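PDB 5IHX: tyrosine--tRNA ligase, mitochondrial from Emericella nidulans, which probably attaches L-tyrosine to mitochondrial tRNA(Tyr) at the expense of ATP, as a class I aminoacyl-tRNA synthetase. Local coordinates for residues 72-77 / 102-107. Numbering follows the deposited sequence.
With TYR (tyrosine), chain C.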
loop_
_atom_site.group_PDB
_atom_site.type_symbol
_atom_site.label_atom_id
_atom_site.label_comp_id
_atom_site.label_asym_id
_atom_site.label_seq_id
_atom_site.Cartn_x
_atom_site.Cartn_y
_atom_site.Cartn_z
ATOM N N VAL A 72 10.570 2.368 17.392
ATOM C CA VAL A 72 11.904 2.712 16.920
ATOM C C VAL A 72 12.216 1.922 15.653
ATOM O O VAL A 72 11.979 0.715 15.592
ATOM C CB VAL A 72 12.986 2.443 18.000
ATOM C CG1 VAL A 72 12.927 0.997 18.491
ATOM C CG2 VAL A 72 14.375 2.768 17.464
ATOM N N ASP A 73 12.720 2.616 14.636
ATOM C CA ASP A 73 13.102 1.978 13.380
ATOM C C ASP A 73 14.600 1.661 13.392
ATOM O O ASP A 73 15.421 2.557 13.590
ATOM C CB ASP A 73 12.759 2.868 12.182
ATOM C CG ASP A 73 11.282 2.822 11.816
ATOM O OD1 ASP A 73 10.874 3.560 10.895
ATOM O OD2 ASP A 73 10.533 2.022 12.418
ATOM N N PRO A 74 14.961 0.381 13.185
ATOM C CA PRO A 74 16.372 -0.020 13.196
ATOM C C PRO A 74 17.151 0.412 11.949
ATOM O O PRO A 74 17.278 -0.362 11.001
ATOM C CB PRO A 74 16.295 -1.546 13.290
ATOM C CG PRO A 74 15.018 -1.895 12.622
ATOM C CD PRO A 74 14.072 -0.774 12.958
ATOM N N THR A 75 17.657 1.642 11.965
ATOM C CA THR A 75 18.487 2.157 10.880
ATOM C C THR A 75 19.970 1.996 11.213
ATOM O O THR A 75 20.839 2.315 10.401
ATOM C CB THR A 75 18.201 3.645 10.604
ATOM O OG1 THR A 75 18.479 4.416 11.780
ATOM C CG2 THR A 75 16.751 3.845 10.196
ATOM N N ALA A 76 20.245 1.503 12.416
ATOM C CA ALA A 76 21.607 1.247 12.870
ATOM C C ALA A 76 21.603 -0.002 13.747
ATOM O O ALA A 76 20.546 -0.419 14.223
ATOM C CB ALA A 76 22.151 2.449 13.633
ATOM N N PRO A 77 22.778 -0.616 13.957
ATOM C CA PRO A 77 22.813 -1.808 14.814
ATOM C C PRO A 77 22.558 -1.479 16.285
ATOM O O PRO A 77 22.358 -2.380 17.099
ATOM C CB PRO A 77 24.232 -2.344 14.611
ATOM C CG PRO A 77 25.028 -1.167 14.193
ATOM C CD PRO A 77 24.105 -0.297 13.401
ATOM N N PHE A 102 7.523 -1.948 23.667
ATOM C CA PHE A 102 8.574 -1.457 22.787
ATOM C C PHE A 102 8.323 -2.015 21.400
ATOM O O PHE A 102 8.348 -3.231 21.206
ATOM C CB PHE A 102 9.963 -1.880 23.281
ATOM C CG PHE A 102 10.311 -1.369 24.651
ATOM C CD1 PHE A 102 11.253 -0.367 24.806
ATOM C CD2 PHE A 102 9.706 -1.891 25.783
ATOM C CE1 PHE A 102 11.587 0.106 26.059
ATOM C CE2 PHE A 102 10.036 -1.419 27.041
ATOM C CZ PHE A 102 10.977 -0.419 27.177
ATOM N N LEU A 103 8.082 -1.131 20.438
ATOM C CA LEU A 103 7.799 -1.556 19.073
ATOM C C LEU A 103 9.009 -1.360 18.172
ATOM O O LEU A 103 9.444 -0.235 17.937
ATOM C CB LEU A 103 6.604 -0.788 18.507
ATOM C CG LEU A 103 6.205 -1.172 17.080
ATOM C CD1 LEU A 103 5.692 -2.602 17.039
ATOM C CD2 LEU A 103 5.168 -0.211 16.538
ATOM N N LEU A 104 9.541 -2.467 17.663
ATOM C CA LEU A 104 10.657 -2.419 16.730
ATOM C C LEU A 104 10.099 -2.391 15.312
ATOM O O LEU A 104 9.402 -3.312 14.887
ATOM C CB LEU A 104 11.583 -3.620 16.936
ATOM C CG LEU A 104 12.851 -3.684 16.081
ATOM C CD1 LEU A 104 13.741 -2.467 16.300
ATOM C CD2 LEU A 104 13.614 -4.965 16.382
ATOM N N GLY A 105 10.403 -1.321 14.588
ATOM C CA GLY A 105 9.850 -1.118 13.262
ATOM C C GLY A 105 10.616 -1.837 12.172
ATOM O O GLY A 105 11.169 -1.199 11.281
ATOM N N GLY A 106 10.637 -3.164 12.230
ATOM C CA GLY A 106 11.370 -3.948 11.253
ATOM C C GLY A 106 10.853 -3.728 9.842
ATOM O O GLY A 106 11.635 -3.613 8.898
ATOM N N ALA A 107 9.533 -3.668 9.700
ATOM C CA ALA A 107 8.909 -3.464 8.396
ATOM C C ALA A 107 8.969 -1.995 7.985
ATOM O O ALA A 107 9.383 -1.669 6.874
ATOM C CB ALA A 107 7.471 -3.943 8.416
HETATM N N TYR C . 8.334 6.477 12.986
HETATM C CA TYR C . 9.120 6.459 14.253
HETATM C C TYR C . 10.508 7.053 14.040
HETATM O O TYR C . 11.122 7.588 14.965
HETATM C CB TYR C . 9.237 5.032 14.791
HETATM C CG TYR C . 7.916 4.307 14.860
HETATM C CD1 TYR C . 6.920 4.723 15.736
HETATM C CD2 TYR C . 7.661 3.208 14.050
HETATM C CE1 TYR C . 5.712 4.064 15.805
HETATM C CE2 TYR C . 6.455 2.544 14.110
HETATM C CZ TYR C . 5.484 2.975 14.991
HETATM O OH TYR C . 4.280 2.318 15.055
HETATM O OXT TYR C . 11.049 7.004 12.936
#
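Val72 and Leu104 form a parallel beta bridge where strands 68-72 and 100-104, neighbours in the catalytic sheet, run out into loops at the tyrosine pocket. Two backbone hydrogen bonds close it: Val72 N to Leu103 O (2.9 Å) and, straighter at 173°, Gly105 N to Val72 O (2.8 Å). Val72 O also takes a CA-H contact from Leu104.

On the sheet face carrying Val72 and Leu104, Leu104 reaches across the bridge. Its CG stands anti to the backbone N (chi1 -177°), and chi2 of 59° then turns CD1 to 4.2 Å from Val72 CG1 and 3.8 Å from Pro74 CD. Met136 of helix 126-153 covers both Pro74 and Leu104. Pro74 and Gly105 are each the centre of an inverse gamma turn, and the proline ring comes against the glycine backbone, its CD 3.4 Å from Gly105 O.

This is the Rossmann-type core of class I synthetases, with the bound amino acid at the C-terminal ends of the parallel strands. Leu103, its side chain on the other face from Leu104, brings CD2 to 3.6 Å from CZ of the ligand's phenol. Asp73 meets the other end of the phenol, near the ligand's CD2, its carboxylate oxygens going separate ways. OD2 sits 3.3 Å from Gly105 CA and 3.5 Å from ligand CD2, held by a hydrogen bond with Thr108 OG1; OD1 pairs with the hydroxyl of Tyr217, which itself bonds the ligand.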